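Local atomic coordinates of uncharacterized protein (Wolinella succinogenes, PDB entry 3JYG), a protein that is of unknown function but belongs to the 6-pyruvoyl tetrahydropterin synthase family and carries a zinc ion held by three histidines. Residues 20-25 against 35-40; 83-88 against 132-137. One frame throughout, in Å; residues are numbered along the deposited sequence.

Interaction 1. Residues 20-25 against 35-40. With ZN (zinc ion), chain G.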
loop_
_atom_site.group_PDB
_atom_site.type_symbol
_atom_site.label_atom_id
_atom_site.label_comp_id
_atom_site.label_asym_id
_atom_site.label_seq_id
_atom_site.Cartn_x
_atom_site.Cartn_y
_atom_site.Cartn_z
ATOM N N TRP A 20 3.589 -27.411 4.891
ATOM C CA TRP A 20 3.691 -28.716 5.560
ATOM C C TRP A 20 4.723 -28.637 6.698
ATOM O O TRP A 20 4.604 -29.319 7.696
ATOM C CB TRP A 20 4.006 -29.822 4.527
ATOM C CG TRP A 20 5.352 -29.704 3.790
ATOM C CD1 TRP A 20 5.577 -29.216 2.502
ATOM C CD2 TRP A 20 6.644 -30.107 4.299
ATOM N NE1 TRP A 20 6.928 -29.298 2.206
ATOM C CE2 TRP A 20 7.598 -29.836 3.285
ATOM C CE3 TRP A 20 7.079 -30.684 5.523
ATOM C CZ2 TRP A 20 8.985 -30.109 3.454
ATOM C CZ3 TRP A 20 8.433 -30.964 5.684
ATOM C CH2 TRP A 20 9.367 -30.679 4.648
ATOM N N SER A 21 5.701 -27.756 6.525
ATOM C CA SER A 21 6.818 -27.627 7.424
ATOM C C SER A 21 6.616 -26.604 8.559
ATOM O O SER A 21 7.553 -26.318 9.313
ATOM C CB SER A 21 8.014 -27.170 6.592
ATOM O OG SER A 21 7.744 -25.896 6.010
ATOM N N GLN A 22 5.429 -26.021 8.670
ATOM C CA GLN A 22 5.233 -24.950 9.633
ATOM C C GLN A 22 5.675 -25.345 11.081
ATOM O O GLN A 22 5.273 -26.403 11.596
ATOM C CB GLN A 22 3.763 -24.483 9.624
ATOM C CG GLN A 22 3.505 -23.302 10.613
ATOM C CD GLN A 22 2.032 -23.092 10.939
ATOM O OE1 GLN A 22 1.233 -24.058 10.991
ATOM N NE2 GLN A 22 1.665 -21.833 11.173
ATOM N N GLU A 23 6.486 -24.504 11.732
ATOM C CA GLU A 23 6.706 -24.660 13.198
ATOM C C GLU A 23 6.477 -23.333 13.934
ATOM O O GLU A 23 6.741 -22.271 13.374
ATOM C CB GLU A 23 8.117 -25.166 13.520
ATOM C CG GLU A 23 8.472 -26.501 12.935
ATOM C CD GLU A 23 9.983 -26.797 13.020
ATOM O OE1 GLU A 23 10.665 -26.310 13.972
ATOM O OE2 GLU A 23 10.486 -27.522 12.133
ATOM N N LEU A 24 6.012 -23.389 15.185
ATOM C CA LEU A 24 5.789 -22.166 15.969
ATOM C C LEU A 24 6.589 -22.105 17.287
ATOM O O LEU A 24 6.701 -23.112 18.007
ATOM C CB LEU A 24 4.301 -21.977 16.261
ATOM C CG LEU A 24 3.458 -21.798 14.999
ATOM C CD1 LEU A 24 2.013 -21.824 15.418
ATOM C CD2 LEU A 24 3.834 -20.451 14.309
ATOM N N ASN A 25 7.141 -20.921 17.577
ATOM C CA ASN A 25 7.616 -20.566 18.925
ATOM C C ASN A 25 6.397 -20.091 19.758
ATOM O O ASN A 25 5.856 -18.999 19.518
ATOM C CB ASN A 25 8.703 -19.481 18.828
ATOM C CG ASN A 25 9.318 -19.128 20.183
ATOM O OD1 ASN A 25 8.667 -19.211 21.220
ATOM N ND2 ASN A 25 10.575 -18.726 20.167
ATOM N N SER A 35 -1.867 -24.783 12.425
ATOM C CA SER A 35 -3.023 -24.699 11.539
ATOM C C SER A 35 -2.684 -24.570 10.038
ATOM O O SER A 35 -3.451 -25.012 9.191
ATOM C CB SER A 35 -3.941 -23.557 12.027
ATOM O OG SER A 35 -3.476 -22.261 11.631
ATOM N N CYS A 36 -1.531 -23.976 9.708
ATOM C CA CYS A 36 -1.107 -23.836 8.320
ATOM C C CYS A 36 -0.721 -25.210 7.698
ATOM O O CYS A 36 -0.705 -25.355 6.453
ATOM C CB CYS A 36 0.048 -22.844 8.231
ATOM S SG CYS A 36 -0.016 -21.543 6.950
ATOM N N ARG A 37 -0.460 -26.225 8.556
ATOM C CA ARG A 37 -0.271 -27.607 8.040
ATOM C C ARG A 37 -1.599 -28.213 7.528
ATOM O O ARG A 37 -1.594 -29.264 6.854
ATOM C CB ARG A 37 0.401 -28.561 9.081
ATOM C CG ARG A 37 1.840 -28.170 9.443
ATOM C CD ARG A 37 2.487 -29.213 10.372
ATOM N NE ARG A 37 3.824 -28.799 10.805
ATOM C CZ ARG A 37 4.824 -29.632 11.132
ATOM N NH1 ARG A 37 4.662 -30.951 11.080
ATOM N NH2 ARG A 37 6.003 -29.144 11.505
ATOM N N HIS A 38 -2.726 -27.588 7.859
ATOM C CA HIS A 38 -4.017 -28.100 7.321
ATOM C C HIS A 38 -4.176 -27.811 5.840
ATOM O O HIS A 38 -3.685 -26.781 5.359
ATOM C CB HIS A 38 -5.187 -27.523 8.105
ATOM C CG HIS A 38 -5.184 -27.940 9.542
ATOM N ND1 HIS A 38 -5.761 -27.187 10.543
ATOM C CD2 HIS A 38 -4.641 -29.025 10.149
ATOM C CE1 HIS A 38 -5.586 -27.803 11.705
ATOM N NE2 HIS A 38 -4.899 -28.909 11.495
ATOM N N LEU A 39 -4.819 -28.712 5.114
ATOM C CA LEU A 39 -5.310 -28.393 3.764
ATOM C C LEU A 39 -6.238 -27.199 3.912
ATOM O O LEU A 39 -7.207 -27.235 4.699
ATOM C CB LEU A 39 -6.114 -29.551 3.162
ATOM C CG LEU A 39 -5.502 -30.957 3.023
ATOM C CD1 LEU A 39 -6.368 -31.859 2.088
ATOM C CD2 LEU A 39 -4.074 -30.895 2.556
ATOM N N HIS A 40 -5.921 -26.120 3.202
ATOM C CA HIS A 40 -6.795 -24.929 3.202
ATOM C C HIS A 40 -6.612 -24.162 1.892
ATOM O O HIS A 40 -6.196 -24.738 0.881
ATOM C CB HIS A 40 -6.549 -24.051 4.461
ATOM C CG HIS A 40 -5.159 -23.508 4.565
ATOM N ND1 HIS A 40 -4.095 -24.260 5.005
ATOM C CD2 HIS A 40 -4.658 -22.270 4.292
ATOM C CE1 HIS A 40 -2.994 -23.524 4.986
ATOM N NE2 HIS A 40 -3.314 -22.303 4.580
HETATM ZN ZN ZN G . -2.024 -20.636 4.118
HETATM O O HOH W 1 -0.788 -20.800 12.079
HETATM O O HOH W 2 -0.092 -19.101 3.749
HETATM O O HOH W 3 -2.391 -19.468 6.160
#

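Interaction 2. Residues 83-88 against 132-137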
loop_
_atom_site.group_PDB
_atom_site.type_symbol
_atom_site.label_atom_id
_atom_site.label_comp_id
_atom_site.label_asym_id
_atom_site.label_seq_id
_atom_site.Cartn_x
_atom_site.Cartn_y
_atom_site.Cartn_z
ATOM N N ILE A 83 1.178 -27.655 -4.437
ATOM C CA ILE A 83 1.763 -28.630 -3.517
ATOM C C ILE A 83 3.277 -28.750 -3.736
ATOM O O ILE A 83 3.757 -28.818 -4.868
ATOM C CB ILE A 83 1.076 -29.976 -3.626
ATOM C CG1 ILE A 83 1.481 -30.900 -2.459
ATOM C CG2 ILE A 83 1.375 -30.596 -5.026
ATOM C CD1 ILE A 83 0.688 -32.281 -2.389
ATOM N N ASP A 84 4.022 -28.743 -2.623
ATOM C CA ASP A 84 5.450 -29.000 -2.663
ATOM C C ASP A 84 5.663 -30.458 -3.129
ATOM O O ASP A 84 5.044 -31.387 -2.608
ATOM C CB ASP A 84 6.046 -28.685 -1.260
ATOM C CG ASP A 84 7.583 -28.818 -1.181
ATOM O OD1 ASP A 84 8.249 -29.304 -2.100
ATOM O OD2 ASP A 84 8.142 -28.422 -0.138
ATOM N N ILE A 85 6.487 -30.642 -4.171
ATOM C CA ILE A 85 7.004 -31.982 -4.508
ATOM C C ILE A 85 7.460 -32.766 -3.255
ATOM O O ILE A 85 7.311 -33.973 -3.206
ATOM C CB ILE A 85 8.140 -31.933 -5.599
ATOM C CG1 ILE A 85 8.505 -33.311 -6.162
ATOM C CG2 ILE A 85 9.408 -31.139 -5.134
ATOM C CD1 ILE A 85 7.367 -33.975 -6.984
ATOM N N ASP A 86 8.027 -32.097 -2.270
ATOM C CA ASP A 86 8.527 -32.816 -1.110
ATOM C C ASP A 86 7.638 -32.791 0.081
ATOM O O ASP A 86 8.079 -33.085 1.158
ATOM C CB ASP A 86 9.894 -32.292 -0.706
ATOM C CG ASP A 86 11.017 -32.902 -1.547
ATOM O OD1 ASP A 86 10.787 -33.952 -2.202
ATOM O OD2 ASP A 86 12.113 -32.324 -1.562
ATOM N N ASP A 87 6.400 -32.361 -0.093
ATOM C CA ASP A 87 5.405 -32.507 0.957
ATOM C C ASP A 87 5.297 -33.995 1.283
ATOM O O ASP A 87 5.146 -34.807 0.385
ATOM C CB ASP A 87 4.055 -31.928 0.453
ATOM C CG ASP A 87 2.984 -31.872 1.540
ATOM O OD1 ASP A 87 2.933 -32.790 2.406
ATOM O OD2 ASP A 87 2.191 -30.900 1.521
ATOM N N PRO A 88 5.347 -34.365 2.578
ATOM C CA PRO A 88 5.240 -35.780 2.987
ATOM C C PRO A 88 3.914 -36.420 2.573
ATOM O O PRO A 88 3.811 -37.659 2.499
ATOM C CB PRO A 88 5.265 -35.702 4.510
ATOM C CG PRO A 88 5.950 -34.420 4.807
ATOM C CD PRO A 88 5.607 -33.473 3.729
ATOM N N PHE A 132 -3.705 -30.119 -9.465
ATOM C CA PHE A 132 -2.404 -29.892 -8.813
ATOM C C PHE A 132 -1.385 -29.122 -9.626
ATOM O O PHE A 132 -1.211 -29.389 -10.825
ATOM C CB PHE A 132 -1.782 -31.223 -8.404
ATOM C CG PHE A 132 -2.487 -31.876 -7.278
ATOM C CD1 PHE A 132 -2.433 -31.330 -5.988
ATOM C CD2 PHE A 132 -3.247 -33.055 -7.495
ATOM C CE1 PHE A 132 -3.106 -31.936 -4.942
ATOM C CE2 PHE A 132 -3.905 -33.658 -6.424
ATOM C CZ PHE A 132 -3.824 -33.124 -5.173
ATOM N N VAL A 133 -0.736 -28.153 -8.957
ATOM C CA VAL A 133 0.402 -27.457 -9.525
ATOM C C VAL A 133 1.541 -27.846 -8.608
ATOM O O VAL A 133 1.496 -27.555 -7.410
ATOM C CB VAL A 133 0.199 -25.931 -9.483
ATOM C CG1 VAL A 133 1.503 -25.202 -9.762
ATOM C CG2 VAL A 133 -0.859 -25.522 -10.551
ATOM N N VAL A 134 2.525 -28.550 -9.165
ATOM C CA VAL A 134 3.577 -29.091 -8.325
ATOM C C VAL A 134 4.792 -28.185 -8.394
ATOM O O VAL A 134 5.221 -27.825 -9.490
ATOM C CB VAL A 134 3.928 -30.561 -8.690
ATOM C CG1 VAL A 134 5.035 -31.113 -7.749
ATOM C CG2 VAL A 134 2.659 -31.449 -8.630
ATOM N N VAL A 135 5.340 -27.812 -7.230
ATOM C CA VAL A 135 6.454 -26.836 -7.204
ATOM C C VAL A 135 7.588 -27.352 -6.317
ATOM O O VAL A 135 7.354 -28.170 -5.455
ATOM C CB VAL A 135 6.012 -25.392 -6.714
ATOM C CG1 VAL A 135 5.111 -24.633 -7.797
ATOM C CG2 VAL A 135 5.392 -25.425 -5.274
ATOM N N ARG A 136 8.791 -26.816 -6.472
ATOM C CA ARG A 136 9.935 -27.301 -5.677
ATOM C C ARG A 136 10.240 -26.416 -4.477
ATOM O O ARG A 136 11.381 -25.947 -4.353
ATOM C CB ARG A 136 11.204 -27.361 -6.571
ATOM C CG ARG A 136 11.148 -28.371 -7.735
ATOM C CD ARG A 136 12.493 -28.307 -8.590
ATOM N NE ARG A 136 13.629 -28.649 -7.751
ATOM C CZ ARG A 136 14.904 -28.245 -7.900
ATOM N NH1 ARG A 136 15.290 -27.433 -8.881
ATOM N NH2 ARG A 136 15.780 -28.666 -7.006
ATOM N N PHE A 137 9.235 -26.143 -3.630
ATOM C CA PHE A 137 9.388 -25.284 -2.475
ATOM C C PHE A 137 8.125 -25.402 -1.668
ATOM O O PHE A 137 7.056 -25.737 -2.217
ATOM C CB PHE A 137 9.619 -23.785 -2.820
ATOM C CG PHE A 137 8.614 -23.180 -3.793
ATOM C CD1 PHE A 137 8.978 -22.957 -5.141
ATOM C CD2 PHE A 137 7.349 -22.767 -3.377
ATOM C CE1 PHE A 137 8.056 -22.389 -6.069
ATOM C CE2 PHE A 137 6.429 -22.179 -4.281
ATOM C CZ PHE A 137 6.774 -21.986 -5.625
#

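Interaction 1. Residues 20-25 against 35-40
Arg37 reaches over to the backbone of Gln22 and holds its carbonyl oxygen with two nitrogens, closing the base of the excursion between strand 3-17 and strand 40-52 of this 6-pyruvoyl tetrahydropterin synthase-like fold. The grip is side-on: NH2 of Arg37 lies 2.8 Å from O of Gln22, and NE of Arg37 lies 2.9 Å from the same oxygen. NE approaches in the carbonyl plane, on a lone pair, whereas NH2 stands above that plane; the oxygen itself sits almost in the plane of the guanidinium. A second carbonyl, Trp20 O, lies over one face of that group, offset toward the rim; it is 3.2 Å from Arg37 NE but at too poor an angle to bond. CG of Glu23 meets the guanidinium edge. Both oxygens put negative dipole ends beside the cation, which probably favours its charge.

The Gln22 side chain makes a separate contact. CG is anti to the backbone N (chi1 -178°), and the chain, extended beyond it, brings its amide to Cys36 in the short 3-10 segment 35-37, with CD of Gln22 3.4 Å from CB of Cys36. OE1 takes a weak bond from the backbone N of Cys36, while NE2 donates to Asp62 of the second subunit and to a water that also bonds OG of Ser35. The contact thus stands at a subunit interface.

At the start of strand 40-52, His40 binds zinc with His17, His42 and two waters. NE2 of His40 is 2.2 Å from the zinc ion, and the second ring nitrogen, ND1, donates to O of His38 at 2.6 Å.

Interaction 2. Residues 83-88 against 132-137
Ile83 lays its CG2 methyl against CG2 of Val134, 3.9 Å away, the two side chains lying side by side and pointing the same way from the sheet. The same Ile83 methyl also meets the Phe132 ring, coming obliquely to CD1. Further on, Ile85 crosses Val134 and rests CD1, placed by a chi2 of 66°, on its other branch, CG1, at 3.8 Å. Phe90 and Leu93 of helix 90-93 pack on this apolar patch, Phe90 touching both Ile85 and Val134.

Beneath the side chains the backbones are joined by three nearly straight hydrogen bonds. Ile83 N donates to Val133 O and Val135 N returns a bond to Ile83 O, each 3.0 Å long. The third, from Ile85 N to Val135 O at 2.9 Å, carries the pairing one residue past the end of strand 80-84.

On the other face, Asp84 sets its CB 3.3 Å from the carbonyl O of Phe137. Its carboxylate is shared: OD1 accepts from Asp86 N at 2.8 Å, an Asx turn in which the donor stands above the carboxylate plane, and OD2 has Trp20 as its partner. A type I turn from Asp84 to Asp87 then carries the chain off the sheet. Also on this face, CG2 of Val135 lies over the Phe137 ring, 3.5 Å above its plane and toward the rim. With antiparallel strand 110-113 beyond 132-135 and parallel strand 3-17 beyond 80-84, this is a parallel strand pair in the interior of the family's mixed beta sheet.

Overall arrangement
Interactions 1 and 2 have centres about 15 Å apart and meet through Trp20, which belongs to the first and leans on the loop of the second. NE1 of Trp20 lies 2.8 Å from OD2 of Asp84, a hydrogen bond, while CD2 of the indole packs 3.6 Å from CD of Pro88. Arg18 makes a second tie: it donates to the carbonyl of Arg37 and forms a salt bridge with Asp87. The zinc ion belongs to the side of interaction 1 through His40, whereas the side chain of Phe137 in interaction 2 is about 12 Å from it. Through Trp20 and Arg18 the surface contact of 20-25 with 35-40 is joined to the buried sheet pairing of 83-88 with 132-137.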